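Local coordinates for protein putative oxidoreductase molybdopterin-binding subunit (Sulfolobus tokodaii, PDB 4ZOH) that probably serves as the molybdopterin-binding catalytic subunit of an aldehyde oxidase/xanthine dehydrogenase-type oxidoreductase, holding a pterin cytosine dinucleotide cofactor, at residues 129-135 with 315-321; 357-363 with 390-396; 619-623 with 639-643. One frame throughout, in Å; residues are numbered along the deposited sequence.

Contact 1. Residues 129-135 with 315-321; sequences IYYHERW and DIDAYAV
His132 and Asp317 both swing CG away from the backbone N (chi1 179° and -174°), whereas Tyr319 keeps CG beside its own N; the three side chains thereby converge on one face of the sheet. The imidazole lies face to face on the phenol ring of Tyr319, with centroids 3.8 Å apart and planes 23° apart. Its NE2 donates to Asp317 OD1 at 2.6 Å, the oxygen lying in the ring plane and being met on its syn side. A histidine suits this place because it can stack through a face and donate from an edge. Beside it, Arg134 NE forms a salt bridge with Asp315 OD1 at 3.0 Å, while one face of its guanidinium lies over the Asp317 carboxylate in a long salt bridge (Arg134 NH1 to Asp317 OD2, 3.8 Å), no N-H pointing at the oxygen. On the other face, the small side chains of Ala318 and Ala320 leave room for Tyr131 and Trp135, and Trp135 NE1 donates to Tyr131 OH at 2.9 Å.

The backbones pair antiparallel, interrupted by a classic beta bulge: Tyr130 N and Tyr131 N both donate to Ala320 O. Strand 313-321 is sandwiched between strand 129-138, at the margin of this sheet within the chain, and strand 272-282; helix 288-304 packs against Tyr130, Tyr131 and Trp135, and helix 111-114 against Val321.

Contact 2. Residues 357-363 with 390-396; sequences DQYEIRL and EIGKKYY
Tyr396 reaches across to segment 357-363 with CG anti to its backbone N (chi1 174°), which carries the phenol over Tyr359 CB to the Asp357 carboxylate at the N-terminal end of the facing helix. Its OH donates to Asp357 OD1 at 2.7 Å, on the syn side of a carboxylate whose plane stands 60° from the ring. One face of the Tyr396 ring receives Tyr359 CB, 3.7 Å from the centroid, in a CH-pi contact. The two tyrosine side chains run past one another head to tail, their rings inclined at 35°. Tyr359 in turn lays a face of its ring against Lys393 CA, and its hydroxyl is hydrogen-bonded to Leu389 O; Gly392 suits its place because a side chain there would collide with that hydroxyl.

Asp357 is the N-cap of helix 358-365: its OD2 accepts from Glu360 N at 3.1 Å and, weakly, from Tyr359 N, so a single carboxylate caps one helix and ties it to residues 390-396 of helix 385-401, which run antiparallel to 358-363. Replacing Tyr396 by an alanine would probably leave Asp357 OD1 without its hydroxyl mate and open a gap beside Tyr359.

Lys393 stretches out fully beyond CG, running past the Tyr359 ring until NZ meets Glu360 OE2 in a salt bridge of 2.6 Å. Glu360 bends at chi2 to bring its carboxylate to the amine. Leu363 places CD1 3.5 Å from Lys393 NZ and CD2 3.8 Å from Glu390 OE1, so each methyl of this leucine lies against the polar end of a longer chain.

Contact 3. Residues 619-623 with 639-643; sequences LLEGA and YPIPT
Leu620 leaves helical geometry just after helix 600-619, and from there the chain runs roughly antiparallel to segment 639-643, the end-to-end directions lying 152° apart. Neither segment is regular helix or strand. Pro640, whose ring restricts phi, sits at the centre of an inverse gamma turn, with a weak bond from Ile641 N to Tyr639 O.

Pro640 CG rests 3.3 Å from Leu620 O, and Leu620 CD1 reaches Pro642 CB at 3.7 Å; proline rings offer compact apolar surfaces to a branched leucine. Glu621 is extended beyond CG, its CB and CG passing obliquely across the hydroxyl end of Tyr639, with CB 3.3 Å from Tyr639 OH. The carboxylate and ring planes are 52° apart, and Tyr639 OH makes a weak hydrogen bond to Glu621 OE1 at 2.8 Å; the same hydroxyl is also hydrogen-bonded to Ile161 N. Glu621 OE2 passes close to Ile641 CG2 (3.7 Å). A basic side chain from the chain of another protein pairs with this same carboxylate oxygen and probably compensates its charge in this buried setting. Gly622 N lies 3.6 Å from Tyr639 CE1.

A second chain of another protein supplies a basic side chain hydrogen-bonded to Ile641 O, so both segments lie at subunit interfaces. Within this chain, Pro642 packs on Val612 and Ala616 of helix 600-619, while Tyr639 and Ala623 lean on strand 149-161.

In the fold
The three contacts follow one another along the chain without touching: nearest atoms are about 17 Å apart between contacts 1 and 2, and about 14 Å between contact 3 and either of them. Strand 149-161 links contacts 1 and 3, being the far margin of the five-stranded sheet that includes contact 1 and the surface on which contact 3 packs. Contact 2 joins helices from the two molybdopterin cofactor-binding domains. Contact 3 lies close to the redox centres: the side chain of Ile641 is about 8 Å from a bound iron-sulfur cluster and about 12 Å from the pterin cytosine dinucleotide, consistent with a place beside the electron-transfer route.

Contact 1. Residues 129-135 with 315-321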
loop_
_atom_site.group_PDB
_atom_site.type_symbol
_atom_site.label_atom_id
_atom_site.label_comp_id
_atom_site.label_asym_id
_atom_site.label_seq_id
_atom_site.Cartn_x
_atom_site.Cartn_y
_atom_site.Cartn_z
ATOM N N ILE A 129 -23.701 17.722 -35.272
ATOM C CA ILE A 129 -24.413 18.527 -34.300
ATOM C C ILE A 129 -24.985 17.640 -33.216
ATOM O O ILE A 129 -25.984 16.932 -33.416
ATOM C CB ILE A 129 -25.589 19.291 -34.928
ATOM C CG1 ILE A 129 -25.142 20.224 -36.093
ATOM C CG2 ILE A 129 -26.469 19.926 -33.844
ATOM C CD1 ILE A 129 -26.353 20.873 -36.810
ATOM N N TYR A 130 -24.403 17.761 -32.032
ATOM C CA TYR A 130 -24.822 17.009 -30.853
ATOM C C TYR A 130 -26.032 17.603 -30.161
ATOM O O TYR A 130 -26.807 16.888 -29.499
ATOM C CB TYR A 130 -23.601 16.931 -29.919
ATOM C CG TYR A 130 -23.831 16.207 -28.615
ATOM C CD1 TYR A 130 -23.358 14.880 -28.453
ATOM C CD2 TYR A 130 -24.533 16.821 -27.565
ATOM C CE1 TYR A 130 -23.594 14.209 -27.268
ATOM C CE2 TYR A 130 -24.807 16.149 -26.391
ATOM C CZ TYR A 130 -24.302 14.855 -26.237
ATOM O OH TYR A 130 -24.508 14.184 -25.034
ATOM N N TYR A 131 -26.216 18.913 -30.255
ATOM C CA TYR A 131 -27.307 19.594 -29.505
ATOM C C TYR A 131 -27.613 20.854 -30.287
ATOM O O TYR A 131 -26.693 21.504 -30.813
ATOM C CB TYR A 131 -26.868 19.983 -28.096
ATOM C CG TYR A 131 -27.831 20.925 -27.366
ATOM C CD1 TYR A 131 -28.952 20.440 -26.700
ATOM C CD2 TYR A 131 -27.623 22.310 -27.382
ATOM C CE1 TYR A 131 -29.796 21.302 -26.012
ATOM C CE2 TYR A 131 -28.464 23.191 -26.700
ATOM C CZ TYR A 131 -29.536 22.691 -26.030
ATOM O OH TYR A 131 -30.349 23.549 -25.375
ATOM N N HIS A 132 -28.900 21.191 -30.395
ATOM C CA HIS A 132 -29.304 22.370 -31.146
ATOM C C HIS A 132 -30.686 22.751 -30.743
ATOM O O HIS A 132 -31.616 22.100 -31.135
ATOM C CB HIS A 132 -29.237 22.218 -32.660
ATOM C CG HIS A 132 -29.681 23.454 -33.396
ATOM N ND1 HIS A 132 -30.077 23.441 -34.717
ATOM C CD2 HIS A 132 -29.807 24.744 -32.986
ATOM C CE1 HIS A 132 -30.395 24.668 -35.097
ATOM N NE2 HIS A 132 -30.251 25.473 -34.064
ATOM N N GLU A 133 -30.781 23.806 -29.943
ATOM C CA GLU A 133 -32.027 24.337 -29.433
ATOM C C GLU A 133 -31.934 25.869 -29.520
ATOM O O GLU A 133 -30.866 26.454 -29.288
ATOM C CB GLU A 133 -32.302 23.951 -27.957
ATOM C CG GLU A 133 -32.771 22.516 -27.541
ATOM C CD GLU A 133 -33.558 21.673 -28.596
ATOM O OE1 GLU A 133 -34.533 22.133 -29.226
ATOM O OE2 GLU A 133 -33.200 20.492 -28.779
ATOM N N ARG A 134 -33.070 26.502 -29.816
ATOM C CA ARG A 134 -33.216 27.944 -29.921
ATOM C C ARG A 134 -33.692 28.382 -28.570
ATOM O O ARG A 134 -34.682 27.878 -28.073
ATOM C CB ARG A 134 -34.236 28.255 -31.050
ATOM C CG ARG A 134 -34.444 29.712 -31.397
ATOM C CD ARG A 134 -34.740 29.919 -32.882
ATOM N NE ARG A 134 -34.085 31.153 -33.301
ATOM C CZ ARG A 134 -33.243 31.280 -34.322
ATOM N NH1 ARG A 134 -32.972 30.270 -35.131
ATOM N NH2 ARG A 134 -32.683 32.456 -34.560
ATOM N N TRP A 135 -32.967 29.283 -27.913
ATOM C CA TRP A 135 -33.365 29.743 -26.582
ATOM C C TRP A 135 -34.046 31.107 -26.706
ATOM O O TRP A 135 -33.424 32.048 -27.196
ATOM C CB TRP A 135 -32.129 29.871 -25.661
ATOM C CG TRP A 135 -31.588 28.519 -25.165
ATOM C CD1 TRP A 135 -31.064 27.494 -25.947
ATOM C CD2 TRP A 135 -31.518 28.066 -23.805
ATOM N NE1 TRP A 135 -30.719 26.433 -25.143
ATOM C CE2 TRP A 135 -30.973 26.756 -23.830
ATOM C CE3 TRP A 135 -31.861 28.637 -22.562
ATOM C CZ2 TRP A 135 -30.777 26.005 -22.656
ATOM C CZ3 TRP A 135 -31.677 27.912 -21.408
ATOM C CH2 TRP A 135 -31.139 26.594 -21.450
ATOM N N ASP A 315 -33.207 35.956 -27.867
ATOM C CA ASP A 315 -33.458 34.873 -28.759
ATOM C C ASP A 315 -32.083 34.356 -29.193
ATOM O O ASP A 315 -31.472 34.979 -30.032
ATOM C CB ASP A 315 -34.283 35.392 -29.981
ATOM C CG ASP A 315 -34.641 34.264 -31.018
ATOM O OD1 ASP A 315 -33.976 33.195 -31.046
ATOM O OD2 ASP A 315 -35.597 34.450 -31.818
ATOM N N ILE A 316 -31.612 33.222 -28.631
ATOM C CA ILE A 316 -30.231 32.700 -28.919
ATOM C C ILE A 316 -30.288 31.305 -29.495
ATOM O O ILE A 316 -30.897 30.414 -28.948
ATOM C CB ILE A 316 -29.329 32.649 -27.633
ATOM C CG1 ILE A 316 -29.297 34.063 -26.974
ATOM C CG2 ILE A 316 -27.907 32.147 -27.974
ATOM C CD1 ILE A 316 -28.432 35.073 -27.705
ATOM N N ASP A 317 -29.625 31.130 -30.603
ATOM C CA ASP A 317 -29.690 29.884 -31.302
ATOM C C ASP A 317 -28.421 29.143 -30.846
ATOM O O ASP A 317 -27.306 29.543 -31.219
ATOM C CB ASP A 317 -29.726 30.140 -32.840
ATOM C CG ASP A 317 -29.936 28.826 -33.676
ATOM O OD1 ASP A 317 -30.596 27.909 -33.183
ATOM O OD2 ASP A 317 -29.462 28.741 -34.838
ATOM N N ALA A 318 -28.592 28.124 -29.978
ATOM C CA ALA A 318 -27.415 27.334 -29.411
ATOM C C ALA A 318 -27.045 26.022 -30.139
ATOM O O ALA A 318 -27.867 25.114 -30.240
ATOM C CB ALA A 318 -27.614 27.067 -27.913
ATOM N N TYR A 319 -25.821 25.948 -30.621
ATOM C CA TYR A 319 -25.209 24.733 -31.149
ATOM C C TYR A 319 -24.066 24.151 -30.273
ATOM O O TYR A 319 -23.187 24.905 -29.818
ATOM C CB TYR A 319 -24.571 25.017 -32.501
ATOM C CG TYR A 319 -25.549 25.302 -33.596
ATOM C CD1 TYR A 319 -26.060 26.625 -33.759
ATOM C CD2 TYR A 319 -25.980 24.282 -34.488
ATOM C CE1 TYR A 319 -26.966 26.920 -34.754
ATOM C CE2 TYR A 319 -26.894 24.578 -35.525
ATOM C CZ TYR A 319 -27.376 25.891 -35.632
ATOM O OH TYR A 319 -28.242 26.276 -36.584
ATOM N N ALA A 320 -24.089 22.823 -30.050
ATOM C CA ALA A 320 -22.941 22.095 -29.548
ATOM C C ALA A 320 -22.564 21.099 -30.638
ATOM O O ALA A 320 -23.308 20.160 -30.939
ATOM C CB ALA A 320 -23.273 21.421 -28.191
ATOM N N VAL A 321 -21.375 21.265 -31.183
ATOM C CA VAL A 321 -20.966 20.580 -32.357
ATOM C C VAL A 321 -19.706 19.796 -32.118
ATOM O O VAL A 321 -18.807 20.374 -31.548
ATOM C CB VAL A 321 -20.612 21.608 -33.472
ATOM C CG1 VAL A 321 -20.678 20.946 -34.860
ATOM C CG2 VAL A 321 -21.616 22.741 -33.466
#

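Contact 2. Residues 357-363 with 390-396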
loop_
_atom_site.group_PDB
_atom_site.type_symbol
_atom_site.label_atom_id
_atom_site.label_comp_id
_atom_site.label_asym_id
_atom_site.label_seq_id
_atom_site.Cartn_x
_atom_site.Cartn_y
_atom_site.Cartn_z
ATOM N N ASP A 357 -20.308 55.710 -19.148
ATOM C CA ASP A 357 -19.404 55.171 -18.172
ATOM C C ASP A 357 -19.683 53.686 -17.895
ATOM O O ASP A 357 -20.860 53.302 -17.623
ATOM C CB ASP A 357 -19.577 55.920 -16.859
ATOM C CG ASP A 357 -18.570 55.474 -15.850
ATOM O OD1 ASP A 357 -17.378 55.716 -16.087
ATOM O OD2 ASP A 357 -18.986 54.866 -14.861
ATOM N N GLN A 358 -18.614 52.890 -17.912
ATOM C CA GLN A 358 -18.709 51.428 -17.698
ATOM C C GLN A 358 -19.329 51.042 -16.370
ATOM O O GLN A 358 -20.043 50.019 -16.299
ATOM C CB GLN A 358 -17.377 50.744 -17.930
ATOM C CG GLN A 358 -16.317 50.928 -16.853
ATOM C CD GLN A 358 -15.081 50.174 -17.216
ATOM O OE1 GLN A 358 -15.109 48.955 -17.412
ATOM N NE2 GLN A 358 -13.980 50.884 -17.340
ATOM N N TYR A 359 -19.157 51.879 -15.321
ATOM C CA TYR A 359 -19.848 51.562 -14.064
ATOM C C TYR A 359 -21.335 52.007 -14.097
ATOM O O TYR A 359 -22.276 51.292 -13.592
ATOM C CB TYR A 359 -19.114 52.129 -12.833
ATOM C CG TYR A 359 -19.253 51.215 -11.616
ATOM C CD1 TYR A 359 -18.209 50.297 -11.254
ATOM C CD2 TYR A 359 -20.418 51.218 -10.860
ATOM C CE1 TYR A 359 -18.381 49.436 -10.169
ATOM C CE2 TYR A 359 -20.585 50.380 -9.783
ATOM C CZ TYR A 359 -19.551 49.497 -9.449
ATOM O OH TYR A 359 -19.737 48.661 -8.364
ATOM N N GLU A 360 -21.554 53.179 -14.708
ATOM C CA GLU A 360 -22.920 53.778 -14.726
ATOM C C GLU A 360 -23.895 52.862 -15.509
ATOM O O GLU A 360 -25.019 52.565 -15.058
ATOM C CB GLU A 360 -22.905 55.262 -15.292
ATOM C CG GLU A 360 -22.350 56.321 -14.318
ATOM C CD GLU A 360 -23.165 56.479 -13.031
ATOM O OE1 GLU A 360 -24.413 56.446 -13.083
ATOM O OE2 GLU A 360 -22.557 56.616 -11.947
ATOM N N ILE A 361 -23.434 52.367 -16.650
ATOM C CA ILE A 361 -24.293 51.471 -17.469
ATOM C C ILE A 361 -24.788 50.255 -16.657
ATOM O O ILE A 361 -25.989 49.880 -16.752
ATOM C CB ILE A 361 -23.599 51.092 -18.776
ATOM C CG1 ILE A 361 -24.668 50.788 -19.833
ATOM C CG2 ILE A 361 -22.606 49.974 -18.523
ATOM C CD1 ILE A 361 -24.113 50.768 -21.243
ATOM N N ARG A 362 -23.920 49.732 -15.770
ATOM C CA ARG A 362 -24.293 48.605 -14.951
ATOM C C ARG A 362 -25.290 48.995 -13.851
ATOM O O ARG A 362 -26.243 48.241 -13.542
ATOM C CB ARG A 362 -22.996 47.860 -14.409
ATOM C CG ARG A 362 -22.095 47.282 -15.509
ATOM C CD ARG A 362 -20.793 46.617 -14.969
ATOM N NE ARG A 362 -20.265 45.701 -15.975
ATOM C CZ ARG A 362 -19.593 46.061 -17.066
ATOM N NH1 ARG A 362 -19.272 47.343 -17.301
ATOM N NH2 ARG A 362 -19.211 45.131 -17.936
ATOM N N LEU A 363 -25.064 50.155 -13.220
ATOM C CA LEU A 363 -26.023 50.663 -12.224
ATOM C C LEU A 363 -27.366 50.957 -12.914
ATOM O O LEU A 363 -28.395 50.759 -12.273
ATOM C CB LEU A 363 -25.529 51.919 -11.478
ATOM C CG LEU A 363 -24.367 51.706 -10.502
ATOM C CD1 LEU A 363 -23.779 53.065 -10.208
ATOM C CD2 LEU A 363 -24.831 50.990 -9.248
ATOM N N GLU A 390 -23.297 49.489 -5.471
ATOM C CA GLU A 390 -23.064 50.821 -4.826
ATOM C C GLU A 390 -21.822 50.693 -3.956
ATOM O O GLU A 390 -20.912 51.491 -4.074
ATOM C CB GLU A 390 -24.257 51.343 -3.995
ATOM C CG GLU A 390 -25.623 51.438 -4.714
ATOM C CD GLU A 390 -25.837 52.701 -5.574
ATOM O OE1 GLU A 390 -24.901 53.226 -6.232
ATOM O OE2 GLU A 390 -26.985 53.174 -5.612
ATOM N N ILE A 391 -21.750 49.619 -3.162
ATOM C CA ILE A 391 -20.554 49.331 -2.369
ATOM C C ILE A 391 -19.305 49.319 -3.262
ATOM O O ILE A 391 -18.243 49.839 -2.904
ATOM C CB ILE A 391 -20.683 47.999 -1.578
ATOM C CG1 ILE A 391 -21.647 48.167 -0.400
ATOM C CG2 ILE A 391 -19.313 47.536 -1.077
ATOM C CD1 ILE A 391 -22.273 46.879 0.148
ATOM N N GLY A 392 -19.419 48.715 -4.437
ATOM C CA GLY A 392 -18.246 48.589 -5.291
ATOM C C GLY A 392 -17.822 49.802 -6.044
ATOM O O GLY A 392 -16.664 49.868 -6.556
ATOM N N LYS A 393 -18.766 50.747 -6.212
ATOM C CA LYS A 393 -18.430 52.045 -6.882
ATOM C C LYS A 393 -17.261 52.813 -6.178
ATOM O O LYS A 393 -16.420 53.449 -6.838
ATOM C CB LYS A 393 -19.672 52.944 -6.986
ATOM C CG LYS A 393 -19.499 54.037 -8.050
ATOM C CD LYS A 393 -20.750 54.888 -8.054
ATOM C CE LYS A 393 -20.884 55.793 -9.259
ATOM N NZ LYS A 393 -22.359 56.112 -9.357
ATOM N N LYS A 394 -17.241 52.741 -4.839
ATOM C CA LYS A 394 -16.207 53.415 -4.056
ATOM C C LYS A 394 -14.803 52.959 -4.540
ATOM O O LYS A 394 -13.973 53.826 -4.775
ATOM C CB LYS A 394 -16.494 53.389 -2.520
ATOM C CG LYS A 394 -16.244 52.107 -1.723
ATOM C CD LYS A 394 -16.949 52.032 -0.355
ATOM C CE LYS A 394 -18.411 52.510 -0.388
ATOM N NZ LYS A 394 -19.340 51.722 0.499
ATOM N N TYR A 395 -14.595 51.651 -4.837
ATOM C CA TYR A 395 -13.295 51.146 -5.403
ATOM C C TYR A 395 -13.085 51.534 -6.838
ATOM O O TYR A 395 -11.965 51.730 -7.274
ATOM C CB TYR A 395 -13.144 49.621 -5.272
ATOM C CG TYR A 395 -13.294 49.153 -3.836
ATOM C CD1 TYR A 395 -12.193 49.157 -2.933
ATOM C CD2 TYR A 395 -14.551 48.727 -3.358
ATOM C CE1 TYR A 395 -12.373 48.743 -1.602
ATOM C CE2 TYR A 395 -14.721 48.334 -2.038
ATOM C CZ TYR A 395 -13.631 48.331 -1.185
ATOM O OH TYR A 395 -13.872 47.912 0.091
ATOM N N TYR A 396 -14.172 51.650 -7.599
ATOM C CA TYR A 396 -14.073 52.069 -9.001
ATOM C C TYR A 396 -13.568 53.520 -9.075
ATOM O O TYR A 396 -12.687 53.851 -9.880
ATOM C CB TYR A 396 -15.488 52.022 -9.637
ATOM C CG TYR A 396 -15.515 52.566 -11.047
ATOM C CD1 TYR A 396 -14.834 51.908 -12.084
ATOM C CD2 TYR A 396 -16.233 53.725 -11.362
ATOM C CE1 TYR A 396 -14.867 52.387 -13.396
ATOM C CE2 TYR A 396 -16.255 54.217 -12.693
ATOM C CZ TYR A 396 -15.591 53.533 -13.684
ATOM O OH TYR A 396 -15.589 54.012 -14.964
#

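Contact 3. Residues 619-623 with 639-643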
loop_
_atom_site.group_PDB
_atom_site.type_symbol
_atom_site.label_atom_id
_atom_site.label_comp_id
_atom_site.label_asym_id
_atom_site.label_seq_id
_atom_site.Cartn_x
_atom_site.Cartn_y
_atom_site.Cartn_z
ATOM N N LEU A 619 -5.269 36.845 -20.741
ATOM C CA LEU A 619 -3.933 37.384 -21.109
ATOM C C LEU A 619 -2.908 36.387 -21.581
ATOM O O LEU A 619 -1.927 36.804 -22.177
ATOM C CB LEU A 619 -3.310 38.199 -19.945
ATOM C CG LEU A 619 -4.108 39.338 -19.336
ATOM C CD1 LEU A 619 -3.293 39.900 -18.131
ATOM C CD2 LEU A 619 -4.422 40.385 -20.453
ATOM N N LEU A 620 -3.050 35.102 -21.254
ATOM C CA LEU A 620 -1.907 34.191 -21.533
ATOM C C LEU A 620 -2.298 32.958 -22.309
ATOM O O LEU A 620 -1.655 32.640 -23.296
ATOM C CB LEU A 620 -1.188 33.750 -20.231
ATOM C CG LEU A 620 -0.409 34.787 -19.388
ATOM C CD1 LEU A 620 -0.244 34.315 -17.940
ATOM C CD2 LEU A 620 0.956 34.976 -20.020
ATOM N N GLU A 621 -3.307 32.262 -21.811
ATOM C CA GLU A 621 -3.562 30.892 -22.233
ATOM C C GLU A 621 -4.373 30.795 -23.532
ATOM O O GLU A 621 -5.135 31.699 -23.833
ATOM C CB GLU A 621 -4.321 30.207 -21.104
ATOM C CG GLU A 621 -3.295 29.792 -20.020
ATOM C CD GLU A 621 -3.940 29.266 -18.763
ATOM O OE1 GLU A 621 -4.980 28.607 -18.827
ATOM O OE2 GLU A 621 -3.441 29.576 -17.647
ATOM N N GLY A 622 -4.221 29.673 -24.257
ATOM C CA GLY A 622 -5.110 29.273 -25.349
ATOM C C GLY A 622 -4.728 27.957 -25.975
ATOM O O GLY A 622 -3.557 27.648 -26.202
ATOM N N ALA A 623 -5.722 27.132 -26.238
ATOM C CA ALA A 623 -5.371 25.847 -26.851
ATOM C C ALA A 623 -5.716 25.986 -28.363
ATOM O O ALA A 623 -6.895 26.075 -28.722
ATOM C CB ALA A 623 -6.128 24.700 -26.143
ATOM N N TYR A 639 2.269 26.219 -23.392
ATOM C CA TYR A 639 0.967 26.536 -22.797
ATOM C C TYR A 639 1.232 27.322 -21.507
ATOM O O TYR A 639 1.507 26.735 -20.472
ATOM C CB TYR A 639 0.108 25.296 -22.529
ATOM C CG TYR A 639 -1.289 25.705 -22.146
ATOM C CD1 TYR A 639 -2.225 26.019 -23.118
ATOM C CD2 TYR A 639 -1.654 25.811 -20.812
ATOM C CE1 TYR A 639 -3.519 26.423 -22.759
ATOM C CE2 TYR A 639 -2.910 26.223 -20.451
ATOM C CZ TYR A 639 -3.836 26.555 -21.448
ATOM O OH TYR A 639 -5.077 26.958 -21.042
ATOM N N PRO A 640 1.188 28.663 -21.583
ATOM C CA PRO A 640 1.851 29.487 -20.543
ATOM C C PRO A 640 0.999 29.746 -19.321
ATOM O O PRO A 640 0.475 30.882 -19.161
ATOM C CB PRO A 640 2.116 30.808 -21.299
ATOM C CG PRO A 640 0.950 30.903 -22.232
ATOM C CD PRO A 640 0.679 29.498 -22.704
ATOM N N ILE A 641 0.859 28.767 -18.417
ATOM C CA ILE A 641 0.120 29.106 -17.195
ATOM C C ILE A 641 0.998 30.147 -16.404
ATOM O O ILE A 641 2.227 30.117 -16.535
ATOM C CB ILE A 641 -0.277 27.862 -16.364
ATOM C CG1 ILE A 641 0.909 27.182 -15.644
ATOM C CG2 ILE A 641 -0.989 26.880 -17.297
ATOM C CD1 ILE A 641 0.414 26.247 -14.499
ATOM N N PRO A 642 0.375 31.046 -15.619
ATOM C CA PRO A 642 1.238 32.110 -15.042
ATOM C C PRO A 642 2.194 31.634 -13.909
ATOM O O PRO A 642 1.835 30.759 -13.103
ATOM C CB PRO A 642 0.255 33.116 -14.461
ATOM C CG PRO A 642 -1.010 32.430 -14.327
ATOM C CD PRO A 642 -1.058 31.323 -15.377
ATOM N N THR A 643 3.407 32.174 -13.907
ATOM C CA THR A 643 4.251 32.173 -12.705
ATOM C C THR A 643 3.823 33.265 -11.712
ATOM O O THR A 643 2.920 34.078 -12.010
ATOM C CB THR A 643 5.719 32.348 -13.079
ATOM O OG1 THR A 643 5.978 33.747 -13.340
ATOM C CG2 THR A 643 6.105 31.536 -14.326
#